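Local coordinates for protein NEDD8-conjugating enzyme UBC12 (Saccharomyces cerevisiae, PDB 3O2U) that accepts the ubiquitin-like protein Rub1 (NEDD8) from its E1 enzyme as a thioester and attaches it to other proteins, chiefly the cullin Cdc53, at residues A[77-86]-A[98-108]. Sequence-based numbering, arbitrary orientation.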
loop_
_atom_site.group_PDB
_atom_site.type_symbol
_atom_site.label_atom_id
_atom_site.label_comp_id
_atom_site.label_asym_id
_atom_site.label_seq_id
_atom_site.Cartn_x
_atom_site.Cartn_y
_atom_site.Cartn_z
ATOM N N TYR A 77 -2.008 -17.052 6.927
ATOM C CA TYR A 77 -2.305 -16.725 5.539
ATOM C C TYR A 77 -1.293 -17.367 4.613
ATOM O O TYR A 77 -1.178 -16.980 3.459
ATOM C CB TYR A 77 -2.295 -15.195 5.352
ATOM C CG TYR A 77 -3.303 -14.499 6.234
ATOM C CD1 TYR A 77 -4.598 -14.259 5.784
ATOM C CD2 TYR A 77 -2.981 -14.126 7.533
ATOM C CE1 TYR A 77 -5.532 -13.643 6.592
ATOM C CE2 TYR A 77 -3.906 -13.516 8.355
ATOM C CZ TYR A 77 -5.186 -13.286 7.880
ATOM O OH TYR A 77 -6.112 -12.664 8.680
ATOM N N ASN A 78 -0.555 -18.349 5.128
ATOM C CA ASN A 78 0.459 -19.024 4.333
ATOM C C ASN A 78 -0.042 -19.403 2.945
ATOM O O ASN A 78 -1.123 -19.980 2.784
ATOM C CB ASN A 78 1.046 -20.238 5.074
ATOM C CG ASN A 78 0.040 -21.355 5.257
ATOM O OD1 ASN A 78 -0.121 -22.193 4.389
ATOM N ND2 ASN A 78 -0.651 -21.357 6.382
ATOM N N TYR A 79 0.756 -19.033 1.948
ATOM C CA TYR A 79 0.511 -19.340 0.537
ATOM C C TYR A 79 -0.709 -18.669 -0.123
ATOM O O TYR A 79 -1.028 -18.941 -1.286
ATOM C CB TYR A 79 0.546 -20.852 0.325
ATOM C CG TYR A 79 1.922 -21.364 0.665
ATOM C CD1 TYR A 79 2.943 -21.296 -0.263
ATOM C CD2 TYR A 79 2.217 -21.842 1.935
ATOM C CE1 TYR A 79 4.209 -21.726 0.034
ATOM C CE2 TYR A 79 3.499 -22.288 2.248
ATOM C CZ TYR A 79 4.491 -22.216 1.287
ATOM O OH TYR A 79 5.768 -22.642 1.563
ATOM N N GLY A 80 -1.373 -17.783 0.609
ATOM C CA GLY A 80 -2.358 -16.902 -0.008
ATOM C C GLY A 80 -1.660 -15.699 -0.630
ATOM O O GLY A 80 -0.625 -15.264 -0.137
ATOM N N SER A 81 -2.214 -15.155 -1.712
ATOM C CA SER A 81 -1.633 -13.969 -2.342
ATOM C C SER A 81 -2.524 -12.731 -2.146
ATOM O O SER A 81 -3.639 -12.677 -2.665
ATOM C CB SER A 81 -1.376 -14.231 -3.834
ATOM O OG SER A 81 -0.363 -15.212 -4.005
ATOM N N ILE A 82 -2.042 -11.753 -1.385
ATOM C CA ILE A 82 -2.806 -10.527 -1.148
ATOM C C ILE A 82 -2.131 -9.364 -1.846
ATOM O O ILE A 82 -0.984 -9.050 -1.556
ATOM C CB ILE A 82 -2.953 -10.205 0.346
ATOM C CG1 ILE A 82 -3.498 -11.425 1.113
ATOM C CG2 ILE A 82 -3.868 -8.997 0.524
ATOM C CD1 ILE A 82 -2.406 -12.414 1.590
ATOM N N ASN A 83 -2.809 -8.760 -2.816
ATOM C CA ASN A 83 -2.196 -7.650 -3.528
ATOM C C ASN A 83 -2.729 -6.298 -3.072
ATOM O O ASN A 83 -3.881 -6.181 -2.641
ATOM C CB ASN A 83 -2.261 -7.826 -5.063
ATOM C CG ASN A 83 -3.685 -7.969 -5.592
ATOM O OD1 ASN A 83 -4.591 -8.400 -4.883
ATOM N ND2 ASN A 83 -3.877 -7.616 -6.863
ATOM N N PHE A 84 -1.867 -5.286 -3.155
ATOM C CA PHE A 84 -2.177 -3.926 -2.715
ATOM C C PHE A 84 -1.753 -2.966 -3.818
ATOM O O PHE A 84 -0.757 -3.194 -4.505
ATOM C CB PHE A 84 -1.373 -3.536 -1.462
ATOM C CG PHE A 84 -1.649 -4.391 -0.260
ATOM C CD1 PHE A 84 -2.569 -3.989 0.707
ATOM C CD2 PHE A 84 -0.990 -5.602 -0.090
ATOM C CE1 PHE A 84 -2.814 -4.789 1.842
ATOM C CE2 PHE A 84 -1.230 -6.401 1.039
ATOM C CZ PHE A 84 -2.140 -5.997 1.997
ATOM N N ASN A 85 -2.497 -1.882 -3.969
ATOM C CA ASN A 85 -2.053 -0.787 -4.816
ATOM C C ASN A 85 -1.508 0.295 -3.902
ATOM O O ASN A 85 -2.102 0.586 -2.861
ATOM C CB ASN A 85 -3.210 -0.228 -5.643
ATOM C CG ASN A 85 -3.227 -0.749 -7.073
ATOM O OD1 ASN A 85 -2.306 -1.435 -7.514
ATOM N ND2 ASN A 85 -4.284 -0.427 -7.800
ATOM N N LEU A 86 -0.369 0.864 -4.270
ATOM C CA LEU A 86 0.186 2.007 -3.547
ATOM C C LEU A 86 0.201 3.216 -4.486
ATOM O O LEU A 86 0.872 3.176 -5.527
ATOM C CB LEU A 86 1.614 1.705 -3.073
ATOM C CG LEU A 86 1.812 0.817 -1.830
ATOM C CD1 LEU A 86 1.214 -0.565 -2.022
ATOM C CD2 LEU A 86 3.281 0.704 -1.540
ATOM N N LYS A 98 -1.056 6.390 -0.574
ATOM C CA LYS A 98 -2.313 5.763 -0.181
ATOM C C LYS A 98 -2.215 4.261 -0.467
ATOM O O LYS A 98 -1.780 3.874 -1.527
ATOM C CB LYS A 98 -3.465 6.369 -0.981
ATOM C CG LYS A 98 -4.764 5.586 -0.881
ATOM C CD LYS A 98 -5.941 6.494 -1.150
ATOM C CE LYS A 98 -7.260 5.757 -0.998
ATOM N NZ LYS A 98 -7.419 4.780 -2.104
ATOM N N VAL A 99 -2.586 3.419 0.491
ATOM C CA VAL A 99 -2.496 1.979 0.303
ATOM C C VAL A 99 -3.919 1.422 0.249
ATOM O O VAL A 99 -4.746 1.741 1.104
ATOM C CB VAL A 99 -1.684 1.334 1.449
ATOM C CG1 VAL A 99 -1.672 -0.193 1.341
ATOM C CG2 VAL A 99 -0.269 1.913 1.468
ATOM N N VAL A 100 -4.204 0.626 -0.774
ATOM C CA VAL A 100 -5.515 -0.002 -0.930
ATOM C C VAL A 100 -5.344 -1.498 -1.138
ATOM O O VAL A 100 -4.642 -1.916 -2.060
ATOM C CB VAL A 100 -6.260 0.565 -2.167
ATOM C CG1 VAL A 100 -7.612 -0.096 -2.323
ATOM C CG2 VAL A 100 -6.423 2.069 -2.048
ATOM N N CYS A 101 -5.977 -2.306 -0.297
ATOM C CA CYS A 101 -5.950 -3.764 -0.491
ATOM C C CYS A 101 -6.969 -4.146 -1.565
ATOM O O CYS A 101 -8.115 -3.707 -1.523
ATOM C CB CYS A 101 -6.245 -4.509 0.821
ATOM S SG CYS A 101 -6.212 -6.333 0.641
ATOM N N LEU A 102 -6.538 -4.958 -2.528
ATOM C CA LEU A 102 -7.307 -5.213 -3.730
ATOM C C LEU A 102 -8.085 -6.516 -3.650
ATOM O O LEU A 102 -8.698 -6.926 -4.626
ATOM C CB LEU A 102 -6.382 -5.257 -4.951
ATOM C CG LEU A 102 -5.495 -4.032 -5.137
ATOM C CD1 LEU A 102 -4.708 -4.168 -6.427
ATOM C CD2 LEU A 102 -6.348 -2.763 -5.141
ATOM N N LYS A 103 -8.036 -7.171 -2.490
ATOM C CA LYS A 103 -8.765 -8.414 -2.280
ATOM C C LYS A 103 -9.636 -8.319 -1.030
ATOM O O LYS A 103 -9.237 -7.717 -0.037
ATOM C CB LYS A 103 -7.786 -9.589 -2.127
ATOM C CG LYS A 103 -7.024 -9.950 -3.406
ATOM C CD LYS A 103 -7.975 -10.418 -4.503
ATOM C CE LYS A 103 -7.228 -11.074 -5.689
ATOM N NZ LYS A 103 -6.214 -10.179 -6.315
ATOM N N LYS A 104 -10.824 -8.915 -1.082
ATOM C CA LYS A 104 -11.630 -9.080 0.116
ATOM C C LYS A 104 -11.000 -10.187 0.944
ATOM O O LYS A 104 -11.046 -11.376 0.571
ATOM C CB LYS A 104 -13.066 -9.461 -0.250
ATOM C CG LYS A 104 -13.732 -8.498 -1.226
ATOM C CD LYS A 104 -15.241 -8.727 -1.257
ATOM C CE LYS A 104 -15.890 -8.027 -2.449
ATOM N NZ LYS A 104 -17.121 -8.759 -2.913
ATOM N N ILE A 105 -10.385 -9.811 2.057
ATOM C CA ILE A 105 -9.745 -10.818 2.900
ATOM C C ILE A 105 -10.175 -10.711 4.366
ATOM O O ILE A 105 -10.558 -9.642 4.844
ATOM C CB ILE A 105 -8.199 -10.816 2.766
ATOM C CG1 ILE A 105 -7.598 -9.578 3.405
ATOM C CG2 ILE A 105 -7.755 -10.913 1.288
ATOM C CD1 ILE A 105 -6.200 -9.832 3.913
ATOM N N PHE A 106 -10.104 -11.835 5.066
ATOM C CA PHE A 106 -10.514 -11.898 6.464
ATOM C C PHE A 106 -9.312 -11.570 7.345
ATOM O O PHE A 106 -8.504 -12.437 7.641
ATOM C CB PHE A 106 -11.012 -13.303 6.780
ATOM C CG PHE A 106 -11.776 -13.403 8.059
ATOM C CD1 PHE A 106 -12.990 -12.744 8.209
ATOM C CD2 PHE A 106 -11.300 -14.183 9.103
ATOM C CE1 PHE A 106 -13.707 -12.849 9.381
ATOM C CE2 PHE A 106 -12.016 -14.288 10.283
ATOM C CZ PHE A 106 -13.214 -13.622 10.423
ATOM N N HIS A 107 -9.182 -10.307 7.728
ATOM C CA HIS A 107 -8.039 -9.872 8.520
ATOM C C HIS A 107 -8.472 -8.714 9.418
ATOM O O HIS A 107 -9.163 -7.801 8.969
ATOM C CB HIS A 107 -6.901 -9.434 7.595
ATOM C CG HIS A 107 -5.636 -9.099 8.318
ATOM N ND1 HIS A 107 -4.522 -9.903 8.275
ATOM C CD2 HIS A 107 -5.322 -8.057 9.121
ATOM C CE1 HIS A 107 -3.561 -9.360 9.005
ATOM N NE2 HIS A 107 -4.028 -8.247 9.538
ATOM N N PRO A 108 -8.082 -8.753 10.696
ATOM C CA PRO A 108 -8.556 -7.731 11.638
ATOM C C PRO A 108 -8.188 -6.313 11.197
ATOM O O PRO A 108 -8.932 -5.376 11.489
ATOM C CB PRO A 108 -7.831 -8.077 12.944
ATOM C CG PRO A 108 -6.771 -9.055 12.581
ATOM C CD PRO A 108 -7.195 -9.740 11.329
HETATM O O HOH W 1 -6.531 -7.501 -8.411
#
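The third and fourth strands of the E2 antiparallel sheet, 82-86 and 98-101, meet here, and the loop after 98-101 runs on past the strand and bends so that F106 and H107 meet Y77. N85 and V100 form the hydrogen-bonded pair: N85 N gives to V100 O at 2.9 Å, and V100 N gives back to N85 O. L102 N, just past the strand, extends the pairing to N83 O.

Flanking pairs F84-C101 and L86-V99 point their side chains to the face opposite N85 and V100, where F84 and L86 meet helix 131-143 and apolar residues suit the burial. With chi1 at -180°, C101 SG points away from its backbone N, which lets it touch I82 CG2 at 3.6 Å and approach the F84 ring obliquely, 4.5 Å from its centroid, a sulfur-aromatic contact. The more exposed face is mixed: N83, N85 and K103 carry polar groups, while L102 lays its methyls against the two asparagine amides, CD1 near N83 ND2. The doubly bent chain of K103 lets NZ donate to N83 OD1 (2.8 Å) from above the carbonyl plane. E67 and a water take up N83 ND2.

In this UBC fold H107 and P108, with N109, form the HPN motif of E2 enzymes; the H107 side chain lies about 8 Å from that of C117, the predicted thioester cysteine. Tyrosine suits position 77 because its hydroxyl reaches the loop backbone: Y77 OH donates to F106 O at 2.6 Å, in the carbonyl plane and on a lone pair, with that oxygen at the ring's edge. A phenylalanine in its place would probably leave F106 O without this donor and the loop less firmly tied. H107 NE2 bonds to N109. F142 meets the rings of both Y77 and H107 edge-to-face.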